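PDB 2BKL: prolyl endopeptidase from Myxococcus xanthus, which probably hydrolyses oligopeptides as a serine peptidase, cutting on the carboxyl side of proline and, less readily, of alanine. Local coordinates for residues Glu299-Pro302 with Ala303-Ala306; Val505-Asp508 with Phe509-Ala512; Arg625-Val628 with Ala629-Asn633. All coordinates share one frame; numbering follows the deposited sequence.

Interaction 1: Glu299-Pro302 with Ala303-Ala306; sequences EVDP and AKPA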
loop_
_atom_site.group_PDB
_atom_site.type_symbol
_atom_site.label_atom_id
_atom_site.label_comp_id
_atom_site.label_asym_id
_atom_site.label_seq_id
_atom_site.Cartn_x
_atom_site.Cartn_y
_atom_site.Cartn_z
ATOM N N GLU A 299 2.401 -18.464 -22.670
ATOM C CA GLU A 299 3.705 -18.301 -23.294
ATOM C C GLU A 299 3.462 -17.695 -24.661
ATOM O O GLU A 299 2.605 -18.183 -25.404
ATOM C CB GLU A 299 4.439 -19.637 -23.431
ATOM C CG GLU A 299 5.819 -19.524 -24.060
ATOM C CD GLU A 299 6.590 -20.830 -24.072
ATOM O OE1 GLU A 299 6.287 -21.763 -23.295
ATOM O OE2 GLU A 299 7.520 -20.924 -24.878
ATOM N N VAL A 300 4.190 -16.627 -24.967
ATOM C CA VAL A 300 4.049 -15.912 -26.236
ATOM C C VAL A 300 5.385 -15.872 -26.939
ATOM O O VAL A 300 6.407 -15.588 -26.320
ATOM C CB VAL A 300 3.549 -14.481 -25.986
ATOM C CG1 VAL A 300 3.435 -13.692 -27.322
ATOM C CG2 VAL A 300 2.226 -14.507 -25.240
ATOM N N ASP A 301 5.372 -16.177 -28.239
ATOM C CA ASP A 301 6.540 -16.108 -29.095
ATOM C C ASP A 301 6.613 -14.686 -29.679
ATOM O O ASP A 301 5.694 -14.266 -30.338
ATOM C CB ASP A 301 6.334 -17.129 -30.203
ATOM C CG ASP A 301 7.515 -17.247 -31.114
ATOM O OD1 ASP A 301 8.407 -16.367 -31.106
ATOM O OD2 ASP A 301 7.625 -18.242 -31.858
ATOM N N PRO A 302 7.652 -13.920 -29.378
ATOM C CA PRO A 302 7.751 -12.544 -29.895
ATOM C C PRO A 302 7.667 -12.494 -31.435
ATOM O O PRO A 302 7.267 -11.473 -31.959
ATOM C CB PRO A 302 9.128 -12.091 -29.427
ATOM C CG PRO A 302 9.497 -13.035 -28.297
ATOM C CD PRO A 302 8.804 -14.294 -28.534
ATOM N N ALA A 303 8.078 -13.561 -32.103
ATOM C CA ALA A 303 8.035 -13.641 -33.562
ATOM C C ALA A 303 6.642 -13.881 -34.105
ATOM O O ALA A 303 6.410 -13.628 -35.293
ATOM C CB ALA A 303 8.946 -14.745 -34.040
ATOM N N LYS A 304 5.747 -14.403 -33.259
ATOM C CA LYS A 304 4.346 -14.666 -33.579
ATOM C C LYS A 304 3.448 -14.227 -32.416
ATOM O O LYS A 304 2.792 -15.040 -31.745
ATOM C CB LYS A 304 4.132 -16.162 -33.871
ATOM C CG LYS A 304 4.951 -16.706 -35.012
ATOM C CD LYS A 304 4.597 -18.189 -35.279
ATOM C CE LYS A 304 3.730 -18.359 -36.539
ATOM N NZ LYS A 304 4.527 -18.485 -37.788
ATOM N N PRO A 305 3.419 -12.933 -32.167
ATOM C CA PRO A 305 2.806 -12.434 -30.931
ATOM C C PRO A 305 1.292 -12.178 -30.962
ATOM O O PRO A 305 0.730 -11.717 -29.957
ATOM C CB PRO A 305 3.564 -11.136 -30.715
ATOM C CG PRO A 305 3.745 -10.602 -32.126
ATOM C CD PRO A 305 3.989 -11.839 -32.969
ATOM N N ALA A 306 0.609 -12.465 -32.061
ATOM C CA ALA A 306 -0.829 -12.228 -32.113
ATOM C C ALA A 306 -1.522 -13.120 -31.097
ATOM O O ALA A 306 -1.071 -14.220 -30.831
ATOM C CB ALA A 306 -1.366 -12.510 -33.496
HETATM O O HOH W 1 2.757 -16.590 -29.386
#
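Asp-301 folds its carboxylate forward over the chain that follows it, and OD1 accepts a hydrogen bond from Ala-303 N at 3.0 Å. The N-H meets OD1 from above the carboxylate plane, 49° out of it, in an Asx turn. CG stands opposite the backbone N (chi1 -176°), on the carbonyl side of its own residue, which carries OD1 forward to the N-H of Ala-303, two residues on. The same residue opens a type I beta turn closed by the bond from Lys-304 N to Asp-301 O, 2.9 Å long. A short carboxylate suits the first place of such a turn, and proline suits the second because its ring already fixes phi near the value required and no N-H is lost.

Pro-305 brings CD and CG against Pro-302 O, with CD 3.4 Å from that oxygen. Val-300 comes alongside Pro-305, its CG1 3.9 Å from Pro-305 CA, an apolar touch beside the polar turn. A water spans the mouth, accepting from Asp-301 N and donating to Lys-304 O. Lys-304 sends its amine away from the carboxylate.

The turn follows strand 296-300 in the beta-propeller domain and leads toward strand 311-314. Val-300 and Pro-302 pack on Phe-284 of strand 283-288, and Trp-310 covers Val-300 and donates to Pro-305 O.

Interaction 2: Val505-Asp508 with Phe509-Ala512; sequences VFDD and FHAA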
loop_
_atom_site.group_PDB
_atom_site.type_symbol
_atom_site.label_atom_id
_atom_site.label_comp_id
_atom_site.label_asym_id
_atom_site.label_seq_id
_atom_site.Cartn_x
_atom_site.Cartn_y
_atom_site.Cartn_z
ATOM N N VAL A 505 -18.596 -3.039 -0.280
ATOM C CA VAL A 505 -17.455 -3.065 0.606
ATOM C C VAL A 505 -17.911 -2.649 1.995
ATOM O O VAL A 505 -17.560 -3.274 3.003
ATOM C CB VAL A 505 -16.381 -2.076 0.141
ATOM C CG1 VAL A 505 -15.202 -2.078 1.053
ATOM C CG2 VAL A 505 -15.954 -2.408 -1.269
ATOM N N PHE A 506 -18.676 -1.571 2.057
ATOM C CA PHE A 506 -19.181 -1.061 3.301
ATOM C C PHE A 506 -20.141 -2.036 3.945
ATOM O O PHE A 506 -20.049 -2.294 5.154
ATOM C CB PHE A 506 -19.810 0.332 3.118
ATOM C CG PHE A 506 -18.953 1.308 2.312
ATOM C CD1 PHE A 506 -17.583 1.303 2.411
ATOM C CD2 PHE A 506 -19.549 2.215 1.446
ATOM C CE1 PHE A 506 -16.820 2.197 1.694
ATOM C CE2 PHE A 506 -18.765 3.119 0.704
ATOM C CZ PHE A 506 -17.423 3.108 0.845
ATOM N N ASP A 507 -20.996 -2.648 3.132
ATOM C CA ASP A 507 -21.894 -3.690 3.651
ATOM C C ASP A 507 -21.130 -4.892 4.222
ATOM O O ASP A 507 -21.475 -5.405 5.282
ATOM C CB ASP A 507 -22.876 -4.132 2.602
ATOM C CG ASP A 507 -23.864 -3.073 2.218
ATOM O OD1 ASP A 507 -24.093 -2.102 2.982
ATOM O OD2 ASP A 507 -24.454 -3.183 1.145
ATOM N N ASP A 508 -20.065 -5.316 3.556
ATOM C CA ASP A 508 -19.211 -6.369 4.089
ATOM C C ASP A 508 -18.618 -5.972 5.427
ATOM O O ASP A 508 -18.501 -6.796 6.310
ATOM C CB ASP A 508 -18.076 -6.712 3.122
ATOM C CG ASP A 508 -18.531 -7.374 1.848
ATOM O OD1 ASP A 508 -19.720 -7.762 1.693
ATOM O OD2 ASP A 508 -17.704 -7.492 0.909
ATOM N N PHE A 509 -18.249 -4.704 5.606
ATOM C CA PHE A 509 -17.633 -4.269 6.863
ATOM C C PHE A 509 -18.654 -4.163 7.978
ATOM O O PHE A 509 -18.370 -4.592 9.100
ATOM C CB PHE A 509 -16.943 -2.922 6.639
ATOM C CG PHE A 509 -15.853 -2.584 7.636
ATOM C CD1 PHE A 509 -14.763 -3.402 7.838
ATOM C CD2 PHE A 509 -15.916 -1.420 8.359
ATOM C CE1 PHE A 509 -13.740 -3.046 8.703
ATOM C CE2 PHE A 509 -14.890 -1.064 9.233
ATOM C CZ PHE A 509 -13.805 -1.893 9.398
ATOM N N HIS A 510 -19.828 -3.581 7.692
ATOM C CA HIS A 510 -20.874 -3.571 8.711
ATOM C C HIS A 510 -21.171 -5.023 9.193
ATOM O O HIS A 510 -21.359 -5.251 10.377
ATOM C CB HIS A 510 -22.171 -2.999 8.218
ATOM C CG HIS A 510 -22.133 -1.558 7.804
ATOM N ND1 HIS A 510 -21.680 -0.553 8.630
ATOM C CD2 HIS A 510 -22.588 -0.955 6.674
ATOM C CE1 HIS A 510 -21.836 0.607 8.011
ATOM N NE2 HIS A 510 -22.367 0.391 6.817
ATOM N N ALA A 511 -21.213 -5.979 8.271
ATOM C CA ALA A 511 -21.500 -7.367 8.615
ATOM C C ALA A 511 -20.389 -7.975 9.459
ATOM O O ALA A 511 -20.670 -8.823 10.308
ATOM C CB ALA A 511 -21.763 -8.173 7.356
ATOM N N ALA A 512 -19.135 -7.575 9.253
ATOM C CA ALA A 512 -18.035 -8.048 10.111
ATOM C C ALA A 512 -18.250 -7.552 11.539
ATOM O O ALA A 512 -18.070 -8.317 12.492
ATOM C CB ALA A 512 -16.704 -7.561 9.599
#
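His-510 lays its imidazole obliquely against the helix turn before it, with CD2 3.2 Å from Phe-506 O. That oxygen also takes the nearly straight bond from His-510 N, 2.9 Å with 172° at the hydrogen, so backbone and ring of one residue crowd round a single carbonyl. With chi1 at -63° the ring leaves on the side of its own backbone N and is directed back along the helix. Asp-507 is its lateral neighbour: OD1 comes 4.1 Å from His-510 CD2, carboxylate and ring planes 37° apart, a contact without a bond. Ala-511 and Ala-512 set only methyl groups beside the carbonyls of Asp-507 and Asp-508, a small size that suits close neighbours.

Second-shell groups fix the polar ends. Imidazole suits its place by offering two ring nitrogens: ND1 bonds Tyr-550 and NE2 Gln-545, settling the ring's rotation. Gln-503 holds Asp-507; buried Asp-508 is paired with Arg-484 and hydrogen-bonded to Ser-424.

Helix 503-518 of the alpha/beta-hydrolase domain packs on several neighbours. The apolar rings of Phe-506, edge-to-face with Tyr-593, and Phe-509 fill the interface with helix 534-545; Phe-509 and Ala-512 meet Leu-450 of strand 448-451, and the two alanines Tyr-422 of strand 415-423.

Interaction 3: Arg625-Val628 with Ala629-Asn633; sequences RKFV and AAVQN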
loop_
_atom_site.group_PDB
_atom_site.type_symbol
_atom_site.label_atom_id
_atom_site.label_comp_id
_atom_site.label_asym_id
_atom_site.label_seq_id
_atom_site.Cartn_x
_atom_site.Cartn_y
_atom_site.Cartn_z
ATOM N N ARG A 625 -9.728 17.427 7.418
ATOM C CA ARG A 625 -10.126 18.690 8.040
ATOM C C ARG A 625 -11.623 18.922 7.932
ATOM O O ARG A 625 -12.290 19.250 8.920
ATOM C CB ARG A 625 -9.406 19.877 7.401
ATOM C CG ARG A 625 -7.894 19.879 7.494
ATOM C CD ARG A 625 -7.229 21.252 7.221
ATOM N NE ARG A 625 -7.255 21.639 5.813
ATOM C CZ ARG A 625 -6.329 21.368 4.899
ATOM N NH1 ARG A 625 -5.269 20.650 5.196
ATOM N NH2 ARG A 625 -6.465 21.826 3.650
ATOM N N LYS A 626 -12.163 18.799 6.737
ATOM C CA LYS A 626 -13.594 19.034 6.544
ATOM C C LYS A 626 -14.447 18.033 7.345
ATOM O O LYS A 626 -15.484 18.410 7.921
ATOM C CB LYS A 626 -13.971 19.002 5.078
ATOM C CG LYS A 626 -13.343 20.120 4.233
ATOM C CD LYS A 626 -14.172 20.492 3.020
ATOM C CE LYS A 626 -14.411 19.351 2.078
ATOM N NZ LYS A 626 -15.094 19.806 0.811
ATOM N N PHE A 627 -14.040 16.762 7.358
ATOM C CA PHE A 627 -14.822 15.754 8.048
ATOM C C PHE A 627 -14.786 15.977 9.544
ATOM O O PHE A 627 -15.825 15.883 10.184
ATOM C CB PHE A 627 -14.341 14.351 7.671
ATOM C CG PHE A 627 -15.228 13.239 8.157
ATOM C CD1 PHE A 627 -16.422 12.971 7.514
ATOM C CD2 PHE A 627 -14.871 12.460 9.266
ATOM C CE1 PHE A 627 -17.212 11.907 7.903
ATOM C CE2 PHE A 627 -15.680 11.416 9.687
ATOM C CZ PHE A 627 -16.849 11.155 9.026
ATOM N N VAL A 628 -13.614 16.263 10.117
ATOM C CA VAL A 628 -13.536 16.492 11.575
ATOM C C VAL A 628 -14.380 17.692 11.972
ATOM O O VAL A 628 -15.073 17.668 12.997
ATOM C CB VAL A 628 -12.099 16.581 12.121
ATOM C CG1 VAL A 628 -11.507 17.935 11.997
ATOM C CG2 VAL A 628 -12.084 16.153 13.605
ATOM N N ALA A 629 -14.369 18.744 11.156
ATOM C CA ALA A 629 -15.212 19.893 11.416
ATOM C C ALA A 629 -16.688 19.534 11.428
ATOM O O ALA A 629 -17.423 19.927 12.327
ATOM C CB ALA A 629 -14.965 20.965 10.390
ATOM N N ALA A 630 -17.104 18.707 10.480
ATOM C CA ALA A 630 -18.501 18.278 10.390
ATOM C C ALA A 630 -18.915 17.442 11.618
ATOM O O ALA A 630 -19.995 17.604 12.159
ATOM C CB ALA A 630 -18.720 17.511 9.101
ATOM N N VAL A 631 -18.034 16.560 12.066
ATOM C CA VAL A 631 -18.337 15.706 13.208
ATOM C C VAL A 631 -18.341 16.509 14.530
ATOM O O VAL A 631 -19.241 16.348 15.367
ATOM C CB VAL A 631 -17.377 14.504 13.255
ATOM C CG1 VAL A 631 -17.557 13.712 14.521
ATOM C CG2 VAL A 631 -17.594 13.621 12.037
ATOM N N GLN A 632 -17.338 17.371 14.717
ATOM C CA GLN A 632 -17.255 18.187 15.935
ATOM C C GLN A 632 -18.498 19.040 16.100
ATOM O O GLN A 632 -18.988 19.207 17.200
ATOM C CB GLN A 632 -16.028 19.115 15.929
ATOM C CG GLN A 632 -14.717 18.362 16.098
ATOM C CD GLN A 632 -13.499 19.243 16.050
ATOM O OE1 GLN A 632 -13.558 20.380 15.598
ATOM N NE2 GLN A 632 -12.360 18.700 16.490
ATOM N N ASN A 633 -19.010 19.556 14.991
ATOM C CA ASN A 633 -20.092 20.512 15.011
ATOM C C ASN A 633 -21.445 19.914 14.723
ATOM O O ASN A 633 -22.423 20.657 14.556
ATOM C CB ASN A 633 -19.745 21.654 14.065
ATOM C CG ASN A 633 -18.594 22.484 14.623
ATOM O OD1 ASN A 633 -18.787 23.250 15.566
ATOM N ND2 ASN A 633 -17.388 22.246 14.123
#
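Regular alpha-helical bonds join Arg-625 through Val-628 to the residues four places on, the tightest being Gln-632 N to Val-628 O at 2.9 Å. Phe-627 and Val-631, one turn apart, make the main side-chain contact. Val-631 CG2 sits over one face of the phenyl ring, 4.0 Å from its centroid and displaced toward the rim, with CE2 of Phe-627 its nearest ring atom at 3.7 Å. This is a CH-pi contact. It comes about because the first torsion of Phe-627 is extended (chi1 -171°) and the ring runs outward and a little toward the helix's C-terminal end, while Val-631 turns CG2 back toward it. A flat ring and a branched methyl fit each other well on the side of the helix that rests on Leu-608 and Met-610.

On the adjoining flank Val-628 and Gln-632 cross at a slant. Val-628 holds CG1 between its backbone N and carbonyl carbon (chi1 84°), which puts CG2 on the side of Gln-632, 3.9 Å from NE2. The aliphatic CG of Gln-632 comes 3.2 Å from Val-628 O, and the chain then runs out extended, so that its amide can bond Ala-641 and Gln-42. Ala-629 and Ala-630 add only methyls beside the preceding carbonyls. At the end of the helix Asn-633 departs from helical angles; its short side chain lets ND2 reach, at 2.9 Å, the carbonyl that its own backbone N already bonds, so Ala-629 O, in the last turn, has two donors.

Buried Lys-626 forms salt bridges with Glu-28, Asp-22 and Asp-561, which probably favour its charged form. Helix 622-632 is the crossover of a beta-alpha-beta unit: Phe-627, Val-628 and Val-631 rest on strand 607-613, Val-628 and Val-631 also reach strand 641-646, and Arg-625 and Val-628 meet helix 33-51.

Interaction 1 belongs to the propeller and lies toward the surface, its centre about 44 Å from that of interaction 2 and 56 Å from that of interaction 3, on the other side of the chain's centre from the latter. Interactions 2 and 3 are buried helical turns of the hydrolase domain, centres about 24 Å apart, packed against different strands of the same mixed sheet. Their chemistry follows from place: the turn relies on proline, a carboxylate and a water, whereas the helices pack apolar groups on the sheet and on other helices. Both helices also have buried polar ends tied by neighbours; interaction 3 adds the CH-pi contact and the Asn-633 end.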